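Local coordinates for protein GH61E (Thielavia terrestris, PDB 3EJA), which probably acts as a copper-dependent lytic polysaccharide monooxygenase, cleaving glycosidic bonds of crystalline and amorphous polysaccharides by oxidation, at residues A[130-135]-A[159-164]; A[72-77]-A[134-139]. All blocks are in the same frame, centred on the assembly; numbering follows the deposited sequence.

Both contacts use strand 130-140, between strands 151-162 and 72-78 in one sheet of the beta sandwich. Interaction 1 (130-135 with 159-164) is at the end of the hairpin away from its turn, about 15 Å from the chain centre, still largely buried though Gly130 and Tyr131 are partly exposed. Interaction 2 (72-77 with 134-139) sits almost at the centre, and every residue touching there is buried. They share Leu134 and Arg135, and Met76 packs on Tyr132. Both are backbone ladders, but interaction 1 adds apolar contacts on one face and a tyrosine beside a sugar on the other. Interaction 2 has mostly apolar core on one face, with Gln138 at its end, and a buried polar network on the other.

Interaction 1: A[130-135]-A[159-164]; sequences GYYLLR and LSVTGG
Tyr132 and Val161 meet because each turns a branch back beside its own backbone N: CG of Tyr132 is anti to the carbonyl carbon (chi1 -75°), and CG2 of Val161 takes the same position on its residue. That methyl comes obliquely to the ring, Val161 CG2 lying 3.6 Å from Tyr132 CD1. On the same face of the sheet Leu134 and Leu159 touch branch to branch, with Leu134 CD2 4.0 Å from Leu159 CD2. The phenol oxygen of Tyr132 bonds to the carbonyl of Lys128.

The other face belongs to Tyr131 and Ser160. Tyr131 CE2 is 3.7 Å from Ser160 CB, and Ser160 OG sits 3.8 Å above the ring plane, displaced toward the rim. The Tyr131 side chain also touches a bound N-acetylglucosamine.

The backbones form the antiparallel hairpin of strands 130-140 and 151-162, here strongly twisted, with 135° between the segment directions. Gly130 pairs with Val161 and Tyr132 with Leu159 through two hydrogen bonds each, around the non-hydrogen-bonded pair Tyr131–Ser160. Leu159 O serves twice: it accepts Tyr132 N at 2.9 Å from above its carbonyl plane, and lies 3.2 Å from Tyr131 CA in a CA-H...O contact. No charged pair joins the two segments, so this contact itself, made of main-chain bonds and apolar touches, is probably little affected by ionisation.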
loop_
_atom_site.group_PDB
_atom_site.type_symbol
_atom_site.label_atom_id
_atom_site.label_comp_id
_atom_site.label_asym_id
_atom_site.label_seq_id
_atom_site.Cartn_x
_atom_site.Cartn_y
_atom_site.Cartn_z
ATOM N N GLY A 130 -9.501 16.881 0.255
ATOM C CA GLY A 130 -10.612 15.999 -0.074
ATOM C C GLY A 130 -10.493 14.662 0.614
ATOM O O GLY A 130 -9.597 14.459 1.438
ATOM N N TYR A 131 -11.409 13.756 0.278
ATOM C CA TYR A 131 -11.383 12.394 0.805
ATOM C C TYR A 131 -10.485 11.509 -0.042
ATOM O O TYR A 131 -10.441 11.643 -1.263
ATOM C CB TYR A 131 -12.791 11.810 0.880
ATOM C CG TYR A 131 -13.658 12.508 1.901
ATOM C CD1 TYR A 131 -14.355 13.676 1.575
ATOM C CD2 TYR A 131 -13.770 12.011 3.197
ATOM C CE1 TYR A 131 -15.142 14.326 2.517
ATOM C CE2 TYR A 131 -14.556 12.650 4.143
ATOM C CZ TYR A 131 -15.238 13.807 3.795
ATOM O OH TYR A 131 -16.023 14.445 4.722
ATOM N N TYR A 132 -9.762 10.612 0.627
ATOM C CA TYR A 132 -8.812 9.721 -0.036
ATOM C C TYR A 132 -8.886 8.299 0.512
ATOM O O TYR A 132 -9.237 8.079 1.680
ATOM C CB TYR A 132 -7.376 10.226 0.157
ATOM C CG TYR A 132 -6.968 11.433 -0.665
ATOM C CD1 TYR A 132 -7.305 12.734 -0.264
ATOM C CD2 TYR A 132 -6.192 11.278 -1.813
ATOM C CE1 TYR A 132 -6.903 13.843 -1.006
ATOM C CE2 TYR A 132 -5.788 12.375 -2.566
ATOM C CZ TYR A 132 -6.149 13.657 -2.156
ATOM O OH TYR A 132 -5.742 14.745 -2.892
ATOM N N LEU A 133 -8.547 7.337 -0.342
ATOM C CA LEU A 133 -8.197 6.007 0.115
ATOM C C LEU A 133 -6.670 5.950 0.198
ATOM O O LEU A 133 -5.975 6.454 -0.687
ATOM C CB LEU A 133 -8.720 4.934 -0.850
ATOM C CG LEU A 133 -10.231 4.715 -1.004
ATOM C CD1 LEU A 133 -10.541 3.748 -2.155
ATOM C CD2 LEU A 133 -10.856 4.221 0.302
ATOM N N LEU A 134 -6.168 5.349 1.272
ATOM C CA LEU A 134 -4.739 5.155 1.468
ATOM C C LEU A 134 -4.454 3.653 1.494
ATOM O O LEU A 134 -4.880 2.936 2.407
ATOM C CB LEU A 134 -4.278 5.831 2.768
ATOM C CG LEU A 134 -2.837 5.585 3.248
ATOM C CD1 LEU A 134 -1.795 6.149 2.262
ATOM C CD2 LEU A 134 -2.653 6.174 4.647
ATOM N N ARG A 135 -3.744 3.184 0.476
ATOM C CA ARG A 135 -3.461 1.765 0.312
ATOM C C ARG A 135 -2.113 1.409 0.931
ATOM O O ARG A 135 -1.090 2.014 0.577
ATOM C CB ARG A 135 -3.494 1.406 -1.180
ATOM C CG ARG A 135 -3.123 -0.033 -1.518
ATOM C CD ARG A 135 -3.126 -0.240 -3.038
ATOM N NE ARG A 135 -2.768 -1.617 -3.400
ATOM C CZ ARG A 135 -1.518 -2.039 -3.590
ATOM N NH1 ARG A 135 -0.497 -1.197 -3.480
ATOM N NH2 ARG A 135 -1.285 -3.307 -3.903
ATOM N N LEU A 159 -9.527 8.324 4.498
ATOM C CA LEU A 159 -8.975 9.599 4.970
ATOM C C LEU A 159 -9.816 10.798 4.531
ATOM O O LEU A 159 -10.408 10.795 3.446
ATOM C CB LEU A 159 -7.543 9.779 4.434
ATOM C CG LEU A 159 -6.342 9.286 5.259
ATOM C CD1 LEU A 159 -6.537 7.875 5.782
ATOM C CD2 LEU A 159 -5.029 9.403 4.463
ATOM N N SER A 160 -9.853 11.814 5.390
ATOM C CA SER A 160 -10.295 13.145 5.005
ATOM C C SER A 160 -9.110 14.097 5.148
ATOM O O SER A 160 -8.672 14.385 6.264
ATOM C CB SER A 160 -11.468 13.606 5.875
ATOM O OG SER A 160 -11.849 14.919 5.528
ATOM N N VAL A 161 -8.598 14.566 4.011
ATOM C CA VAL A 161 -7.423 15.428 3.958
ATOM C C VAL A 161 -7.833 16.894 3.793
ATOM O O VAL A 161 -8.576 17.243 2.874
ATOM C CB VAL A 161 -6.456 15.001 2.816
ATOM C CG1 VAL A 161 -5.258 15.947 2.713
ATOM C CG2 VAL A 161 -5.987 13.562 3.028
ATOM N N THR A 162 -7.350 17.741 4.699
ATOM C CA THR A 162 -7.628 19.176 4.645
ATOM C C THR A 162 -6.329 19.965 4.498
ATOM O O THR A 162 -5.244 19.429 4.713
ATOM C CB THR A 162 -8.392 19.658 5.905
ATOM O OG1 THR A 162 -7.619 19.364 7.075
ATOM C CG2 THR A 162 -9.746 18.960 6.015
ATOM N N GLY A 163 -6.451 21.235 4.114
ATOM C CA GLY A 163 -5.309 22.138 4.008
ATOM C C GLY A 163 -4.336 21.786 2.901
ATOM O O GLY A 163 -3.125 21.986 3.044
ATOM N N GLY A 164 -4.869 21.270 1.795
ATOM C CA GLY A 164 -4.044 20.830 0.671
ATOM C C GLY A 164 -3.678 21.936 -0.299
ATOM O O GLY A 164 -3.951 23.111 -0.052
#

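Interaction 2: A[72-77]-A[134-139]; sequences VQFYMA and LRAEQI
Gln73 and Glu137 run side by side, pointing the same way, and join at their tips: Gln73 NE2 gives Glu137 OE2 a straight bond of 2.8 Å, nearly along the acceptor's C-O axis. Amide and carboxylate are almost coplanar. The other carboxylate oxygen belongs to Arg135, whose NH2 makes a salt bridge to Glu137 OE1 at 2.7 Å, leaving from the guanidinium edge but arriving above the carboxylate plane; NH1 adds a weak bond. Beside it stands Tyr75, its CD1 3.5 Å from Arg135 NH1, with ring and guanidinium planes 79° apart. An alanine in place of Glu137 takes the carboxylate away, and would probably leave the buried Arg135 charge without its mate and the Gln73 amide less firmly held.

On the opposite face Phe74 sets CE1 3.5 Å from Ala136 CB. Met76 CG meets Leu134 CD1 at 3.6 Å, the branch that Leu134 swings toward this strand. Val72 CG2 touches Gln138 CG at 3.5 Å, the two side chains crossing at about a right angle.

These are neighbouring antiparallel strands of the fibronectin type III-like beta sandwich. Tyr75 and Arg135 form a hydrogen-bonded pair with two backbone bonds, and so do Gln73 and Glu137, although the bond from Glu137 N is weak. Phe74 and Leu134 reach the facing sheet, packing on Val121 of strand 118-122.

Farther out, Tyr179 OH bonds both Tyr75 OH and Glu137 OE2, while Phe175 makes a cation-pi contact with Arg135. Gln138 OE1 bonds Tyr2 OH, and its side chain comes within about 4 Å of that of Tyr153, a ligand of the metal site that holds magnesium here.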
loop_
_atom_site.group_PDB
_atom_site.type_symbol
_atom_site.label_atom_id
_atom_site.label_comp_id
_atom_site.label_asym_id
_atom_site.label_seq_id
_atom_site.Cartn_x
_atom_site.Cartn_y
_atom_site.Cartn_z
ATOM N N VAL A 72 7.901 -2.124 1.477
ATOM C CA VAL A 72 6.644 -1.505 1.893
ATOM C C VAL A 72 6.403 -0.307 0.977
ATOM O O VAL A 72 7.314 0.507 0.734
ATOM C CB VAL A 72 6.706 -1.040 3.382
ATOM C CG1 VAL A 72 5.521 -0.128 3.739
ATOM C CG2 VAL A 72 6.743 -2.249 4.314
ATOM N N GLN A 73 5.181 -0.203 0.454
ATOM C CA GLN A 73 4.794 0.925 -0.384
ATOM C C GLN A 73 3.411 1.425 0.022
ATOM O O GLN A 73 2.579 0.635 0.481
ATOM C CB GLN A 73 4.815 0.520 -1.870
ATOM C CG GLN A 73 6.108 -0.228 -2.282
ATOM C CD GLN A 73 6.301 -0.330 -3.780
ATOM O OE1 GLN A 73 7.341 0.068 -4.298
ATOM N NE2 GLN A 73 5.299 -0.859 -4.487
ATOM N N PHE A 74 3.186 2.733 -0.116
ATOM C CA PHE A 74 1.862 3.320 0.135
ATOM C C PHE A 74 1.392 4.104 -1.086
ATOM O O PHE A 74 2.183 4.806 -1.717
ATOM C CB PHE A 74 1.870 4.220 1.390
ATOM C CG PHE A 74 2.131 3.467 2.666
ATOM C CD1 PHE A 74 1.095 2.809 3.327
ATOM C CD2 PHE A 74 3.425 3.385 3.187
ATOM C CE1 PHE A 74 1.331 2.091 4.501
ATOM C CE2 PHE A 74 3.676 2.661 4.350
ATOM C CZ PHE A 74 2.631 2.012 5.012
ATOM N N TYR A 75 0.108 3.965 -1.415
ATOM C CA TYR A 75 -0.505 4.724 -2.497
ATOM C C TYR A 75 -1.743 5.456 -1.978
ATOM O O TYR A 75 -2.307 5.089 -0.952
ATOM C CB TYR A 75 -0.955 3.801 -3.630
ATOM C CG TYR A 75 0.116 3.061 -4.412
ATOM C CD1 TYR A 75 0.832 1.995 -3.843
ATOM C CD2 TYR A 75 0.359 3.382 -5.743
ATOM C CE1 TYR A 75 1.796 1.279 -4.592
ATOM C CE2 TYR A 75 1.313 2.686 -6.501
ATOM C CZ TYR A 75 2.021 1.641 -5.925
ATOM O OH TYR A 75 2.935 0.967 -6.700
ATOM N N MET A 76 -2.162 6.488 -2.703
ATOM C CA MET A 76 -3.393 7.211 -2.398
ATOM C C MET A 76 -4.240 7.397 -3.659
ATOM O O MET A 76 -3.715 7.376 -4.771
ATOM C CB MET A 76 -3.076 8.577 -1.784
ATOM C CG MET A 76 -2.435 8.510 -0.395
ATOM S SD MET A 76 -1.985 10.139 0.223
ATOM C CE MET A 76 -3.590 10.712 0.829
ATOM N N ALA A 77 -5.544 7.574 -3.463
ATOM C CA ALA A 77 -6.481 7.890 -4.543
ATOM C C ALA A 77 -7.561 8.831 -4.020
ATOM O O ALA A 77 -8.142 8.589 -2.954
ATOM C CB ALA A 77 -7.110 6.618 -5.106
ATOM N N LEU A 134 -6.168 5.349 1.272
ATOM C CA LEU A 134 -4.739 5.155 1.468
ATOM C C LEU A 134 -4.454 3.653 1.494
ATOM O O LEU A 134 -4.880 2.936 2.407
ATOM C CB LEU A 134 -4.278 5.831 2.768
ATOM C CG LEU A 134 -2.837 5.585 3.248
ATOM C CD1 LEU A 134 -1.795 6.149 2.262
ATOM C CD2 LEU A 134 -2.653 6.174 4.647
ATOM N N ARG A 135 -3.744 3.184 0.476
ATOM C CA ARG A 135 -3.461 1.765 0.312
ATOM C C ARG A 135 -2.113 1.409 0.931
ATOM O O ARG A 135 -1.090 2.014 0.577
ATOM C CB ARG A 135 -3.494 1.406 -1.180
ATOM C CG ARG A 135 -3.123 -0.033 -1.518
ATOM C CD ARG A 135 -3.126 -0.240 -3.038
ATOM N NE ARG A 135 -2.768 -1.617 -3.400
ATOM C CZ ARG A 135 -1.518 -2.039 -3.590
ATOM N NH1 ARG A 135 -0.497 -1.197 -3.480
ATOM N NH2 ARG A 135 -1.285 -3.307 -3.903
ATOM N N ALA A 136 -2.129 0.438 1.850
ATOM C CA ALA A 136 -0.909 -0.104 2.471
ATOM C C ALA A 136 -0.546 -1.390 1.770
ATOM O O ALA A 136 -1.422 -2.203 1.463
ATOM C CB ALA A 136 -1.119 -0.376 3.961
ATOM N N GLU A 137 0.747 -1.564 1.501
ATOM C CA GLU A 137 1.234 -2.761 0.861
ATOM C C GLU A 137 2.591 -3.183 1.419
ATOM O O GLU A 137 3.463 -2.341 1.609
ATOM C CB GLU A 137 1.354 -2.486 -0.638
ATOM C CG GLU A 137 2.116 -3.507 -1.442
ATOM C CD GLU A 137 2.290 -3.041 -2.864
ATOM O OE1 GLU A 137 1.453 -3.411 -3.694
ATOM O OE2 GLU A 137 3.227 -2.269 -3.143
ATOM N N GLN A 138 2.758 -4.479 1.675
ATOM C CA GLN A 138 4.097 -5.062 1.814
ATOM C C GLN A 138 4.153 -6.290 0.921
ATOM O O GLN A 138 3.192 -7.052 0.850
ATOM C CB GLN A 138 4.447 -5.411 3.263
ATOM C CG GLN A 138 5.970 -5.563 3.511
ATOM C CD GLN A 138 6.470 -6.998 3.447
ATOM O OE1 GLN A 138 5.686 -7.953 3.519
ATOM N NE2 GLN A 138 7.802 -7.158 3.352
ATOM N N ILE A 139 5.268 -6.442 0.209
ATOM C CA ILE A 139 5.439 -7.549 -0.726
ATOM C C ILE A 139 6.490 -8.518 -0.193
ATOM O O ILE A 139 7.688 -8.230 -0.247
ATOM C CB ILE A 139 5.837 -7.044 -2.150
ATOM C CG1 ILE A 139 4.966 -5.847 -2.565
ATOM C CG2 ILE A 139 5.760 -8.191 -3.164
ATOM C CD1 ILE A 139 5.397 -5.162 -3.869
#